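Local atomic coordinates of RNA polymerase sigma-H factor (Fusobacterium nucleatum subsp. nucleatum, PDB entry 3MZY), a protein that probably acts as a sigma factor, binding DNA and directing RNA polymerase to specific promoter sites to initiate transcription before being released. Residues L13-A18 and C36-E40; E101-F105 and K151-W155. All coordinates share one frame; numbering follows the deposited sequence.

In the fold
From the N terminus, helix 8-21 runs into helix 29-50, and contact 1 (13-18 with 36-40) brings the two together across the short connection 22-28, closing a span of 17 residues within sigma-70 region 2. After the unmodelled residues 53-89, helix 91-109 begins the C-terminal half, where contact 2 (101-105 with 151-155) closes a longer excursion through helices 112-121 and 127-134 and joins helix 91-109 to helix 138-159. The contacts follow in series, neither nested nor crossed. The centres of contact 1 and contact 2 are about 15 Å apart. Phe102 bridges them: its CD1 lies 3.7 Å from Leu16 CD1 and its CZ 3.8 Å from Leu15 CD2, so the two halves share a core.

Contact 1: L13-A18 and C36-E40; sequences LGLLKA and CIRRE
Gly14 is the point where helix 8-21 and helix 29-50 press together, facing Cys36, Ile37 and Glu40 in an obliquely crossed, roughly antiparallel helical hairpin of sigma-70 region 2. The CA atoms of Gly14 and Ile37 are 4.1 Å apart and the segment axes approach to 7.6 Å, a separation the glycine permits because it puts no side chain into the interface. Three side chains occupy the surroundings of this glycine. Cys36 places its CB 3.2 Å from Gly14 O, while its SG reaches over the backbone of Ala18. Ile37 sends its CG1 branch, set beside its own backbone N (chi1 -74°), against the backbone of Leu15, and the terminal CD1 rests 3.9 Å from Leu15 CB, with both side chains lying alongside and pointing the same way. They run on towards a core in which Leu121 touches both. On the side of the interface where Lys17 lies, Glu40 folds back at chi2 (-51°), which lays its CG over Gly14 at 3.3 Å from the CA and brings the carboxylate up to Leu13 and Lys17. Leu13 meets this group with CD1, near OE2. The lysine chain, extended beyond CG, crosses the glutamate at roughly a right angle and closes a salt bridge of 2.8 Å from Lys17 NZ to Glu40 OE1, which the ammonium meets from above the carboxylate plane, 35° out of it.

Contact 2: E101-F105 and K151-W155; sequences EFKKF and KSEEW
Phe105 and Trp155 both hold CG anti to the backbone N (chi1 162° and 171°), which sends each ring across the gap towards the other helix, the two side chains sliding past one another in opposite directions. With the segment axes 11.6 Å apart, the rings themselves fill the interface. They form an offset stack: the phenyl ring and the five-membered ring of the indole are 4.0 Å apart between centroids, with planes only 13° from parallel. The overlap is reciprocal, because each CB also sits over the partner's face as a CH-pi contact, Trp155 CB 3.7 Å from the Phe105 centroid and Phe105 CB 3.9 Å from that of the five-membered ring. The far, six-membered end of the indole lies against the backbone of helix 91-109, where Glu101 CB meets its edge 3.5 Å from Trp155 CZ2. Phe102, buried and also touching Ile12 and Leu16 of helix 8-21, presents its ring edge to Trp155 CZ3 and, through CE1, to Ser152 OG at 3.2 Å. That hydroxyl is hydrogen-bonded to Ile148 O on its own helix. Phe105 CZ also touches Lys151 O, while the ammonium of Lys151 leads away to a salt bridge with Glu114. The stacked pair, with Phe102 at its side, thus fastens helix 91-109 to helix 138-159, the latter consistent with the second helix of the helix-turn-helix that sigma-70 factors carry in region 4.

Contact 1: L13-A18 and C36-E40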
# COMPACT_ATOMS: atom_id res chain seq x y z
N LEU A 13 0.75 3.76 4.50
CA LEU A 13 2.11 4.29 4.60
C LEU A 13 3.09 3.18 4.19
O LEU A 13 3.95 3.40 3.32
CB LEU A 13 2.41 4.74 6.04
CG LEU A 13 3.39 5.88 6.35
CD1 LEU A 13 4.18 5.53 7.62
CD2 LEU A 13 4.35 6.24 5.20
N GLY A 14 2.93 2.01 4.82
CA GLY A 14 3.71 0.80 4.52
C GLY A 14 3.78 0.55 3.02
O GLY A 14 4.86 0.30 2.49
N LEU A 15 2.64 0.65 2.34
CA LEU A 15 2.56 0.40 0.92
C LEU A 15 3.31 1.45 0.10
O LEU A 15 4.05 1.10 -0.83
CB LEU A 15 1.10 0.31 0.45
CG LEU A 15 0.82 0.25 -1.06
CD1 LEU A 15 1.27 -1.07 -1.67
CD2 LEU A 15 -0.65 0.47 -1.38
N LEU A 16 3.10 2.72 0.44
CA LEU A 16 3.78 3.84 -0.19
C LEU A 16 5.30 3.73 -0.04
O LEU A 16 6.05 4.12 -0.94
CB LEU A 16 3.30 5.15 0.45
CG LEU A 16 2.37 6.10 -0.31
CD1 LEU A 16 1.50 5.40 -1.34
CD2 LEU A 16 1.51 6.86 0.70
N LYS A 17 5.72 3.20 1.10
CA LYS A 17 7.12 2.90 1.37
C LYS A 17 7.58 1.76 0.47
O LYS A 17 8.63 1.85 -0.16
CB LYS A 17 7.33 2.51 2.84
CG LYS A 17 7.57 3.70 3.77
CD LYS A 17 8.09 3.24 5.12
CE LYS A 17 7.98 4.34 6.15
NZ LYS A 17 8.65 3.95 7.41
N ALA A 18 6.78 0.70 0.43
CA ALA A 18 7.03 -0.44 -0.45
C ALA A 18 7.34 0.04 -1.87
O ALA A 18 8.35 -0.34 -2.45
CB ALA A 18 5.85 -1.39 -0.45
N CYS A 36 6.70 -4.52 4.21
CA CYS A 36 6.59 -3.10 4.61
C CYS A 36 5.29 -2.80 5.30
O CYS A 36 5.27 -2.08 6.30
CB CYS A 36 6.76 -2.16 3.42
SG CYS A 36 8.38 -2.30 2.64
N ILE A 37 4.21 -3.38 4.79
CA ILE A 37 2.89 -3.11 5.34
C ILE A 37 2.73 -3.65 6.75
O ILE A 37 2.18 -2.97 7.62
CB ILE A 37 1.79 -3.59 4.39
CG1 ILE A 37 1.70 -2.64 3.19
CG2 ILE A 37 0.46 -3.70 5.15
CD1 ILE A 37 1.13 -3.26 1.91
N ARG A 38 3.26 -4.84 7.02
CA ARG A 38 3.15 -5.36 8.37
C ARG A 38 4.15 -4.72 9.32
O ARG A 38 3.87 -4.60 10.51
CB ARG A 38 3.21 -6.89 8.39
CG ARG A 38 2.00 -7.54 7.68
CD ARG A 38 1.97 -9.04 7.89
NE ARG A 38 1.68 -9.44 9.28
CZ ARG A 38 0.46 -9.53 9.80
NH1 ARG A 38 0.30 -9.91 11.06
NH2 ARG A 38 -0.61 -9.23 9.07
N ARG A 39 5.29 -4.25 8.81
CA ARG A 39 6.25 -3.53 9.67
C ARG A 39 5.58 -2.25 10.17
O ARG A 39 5.62 -1.98 11.37
CB ARG A 39 7.60 -3.25 8.98
N GLU A 40 4.93 -1.52 9.27
CA GLU A 40 4.20 -0.31 9.66
C GLU A 40 3.07 -0.56 10.64
O GLU A 40 2.88 0.21 11.57
CB GLU A 40 3.64 0.44 8.45
CG GLU A 40 4.64 1.23 7.66
CD GLU A 40 5.50 2.15 8.50
OE1 GLU A 40 6.72 2.16 8.26
OE2 GLU A 40 4.97 2.87 9.37

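Contact 2: E101-F105 and K151-W155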
# COMPACT_ATOMS: atom_id res chain seq x y z
N GLU A 101 -3.86 12.04 0.06
CA GLU A 101 -3.84 12.14 -1.40
C GLU A 101 -3.95 10.76 -2.04
O GLU A 101 -4.69 10.58 -3.01
CB GLU A 101 -2.59 12.87 -1.91
CG GLU A 101 -2.49 14.37 -1.62
CD GLU A 101 -3.63 15.19 -2.19
OE1 GLU A 101 -3.43 15.91 -3.20
OE2 GLU A 101 -4.75 15.09 -1.64
N PHE A 102 -3.23 9.77 -1.50
CA PHE A 102 -3.31 8.42 -2.02
C PHE A 102 -4.71 7.81 -1.91
O PHE A 102 -5.20 7.21 -2.86
CB PHE A 102 -2.29 7.49 -1.38
CG PHE A 102 -2.35 6.08 -1.91
CD1 PHE A 102 -1.70 5.75 -3.10
CD2 PHE A 102 -3.09 5.10 -1.24
CE1 PHE A 102 -1.75 4.45 -3.60
CE2 PHE A 102 -3.14 3.80 -1.74
CZ PHE A 102 -2.47 3.47 -2.91
N LYS A 103 -5.34 7.95 -0.75
CA LYS A 103 -6.68 7.41 -0.56
C LYS A 103 -7.63 7.92 -1.65
O LYS A 103 -8.37 7.14 -2.27
CB LYS A 103 -7.22 7.76 0.82
CG LYS A 103 -6.64 6.93 1.92
CD LYS A 103 -7.57 6.90 3.13
CE LYS A 103 -7.20 7.97 4.13
NZ LYS A 103 -8.04 7.91 5.37
N LYS A 104 -7.56 9.23 -1.92
CA LYS A 104 -8.37 9.85 -2.97
C LYS A 104 -7.97 9.38 -4.36
O LYS A 104 -8.82 9.05 -5.19
CB LYS A 104 -8.35 11.38 -2.86
N PHE A 105 -6.67 9.36 -4.64
CA PHE A 105 -6.23 8.89 -5.94
C PHE A 105 -6.77 7.48 -6.21
O PHE A 105 -7.35 7.20 -7.28
CB PHE A 105 -4.70 8.90 -6.02
CG PHE A 105 -4.15 8.06 -7.14
CD1 PHE A 105 -3.53 6.84 -6.87
CD2 PHE A 105 -4.30 8.46 -8.47
CE1 PHE A 105 -3.03 6.04 -7.91
CE2 PHE A 105 -3.82 7.66 -9.52
CZ PHE A 105 -3.18 6.44 -9.23
N LYS A 151 0.55 2.11 -11.36
CA LYS A 151 -0.37 3.25 -11.39
C LYS A 151 -0.08 4.22 -10.27
O LYS A 151 -0.19 5.44 -10.45
CB LYS A 151 -1.83 2.81 -11.37
CG LYS A 151 -2.28 2.20 -12.70
CD LYS A 151 -3.60 1.47 -12.53
CE LYS A 151 -3.94 0.71 -13.80
NZ LYS A 151 -5.29 0.12 -13.75
N SER A 152 0.32 3.68 -9.13
CA SER A 152 0.72 4.51 -7.99
C SER A 152 2.05 5.22 -8.25
O SER A 152 2.16 6.41 -7.96
CB SER A 152 0.76 3.70 -6.68
OG SER A 152 -0.54 3.24 -6.34
N GLU A 153 3.03 4.49 -8.79
CA GLU A 153 4.31 5.06 -9.23
C GLU A 153 4.09 6.28 -10.10
O GLU A 153 4.61 7.35 -9.82
CB GLU A 153 5.15 4.06 -10.02
CG GLU A 153 6.23 3.38 -9.22
CD GLU A 153 6.97 2.31 -10.03
OE1 GLU A 153 7.78 2.69 -10.91
OE2 GLU A 153 6.76 1.10 -9.76
N GLU A 154 3.30 6.12 -11.16
CA GLU A 154 3.07 7.19 -12.12
C GLU A 154 2.44 8.40 -11.42
O GLU A 154 2.79 9.54 -11.70
CB GLU A 154 2.22 6.70 -13.29
CG GLU A 154 2.95 5.66 -14.16
CD GLU A 154 2.03 4.85 -15.08
OE1 GLU A 154 2.37 4.67 -16.27
OE2 GLU A 154 0.96 4.38 -14.61
N TRP A 155 1.55 8.12 -10.47
CA TRP A 155 0.89 9.18 -9.71
C TRP A 155 1.86 9.96 -8.82
O TRP A 155 1.83 11.19 -8.77
CB TRP A 155 -0.26 8.61 -8.90
CG TRP A 155 -0.84 9.58 -7.94
CD1 TRP A 155 -1.67 10.64 -8.23
CD2 TRP A 155 -0.64 9.60 -6.51
NE1 TRP A 155 -2.00 11.30 -7.07
CE2 TRP A 155 -1.39 10.69 -6.01
CE3 TRP A 155 0.08 8.79 -5.62
CZ2 TRP A 155 -1.43 11.00 -4.64
CZ3 TRP A 155 0.05 9.11 -4.26
CH2 TRP A 155 -0.71 10.20 -3.79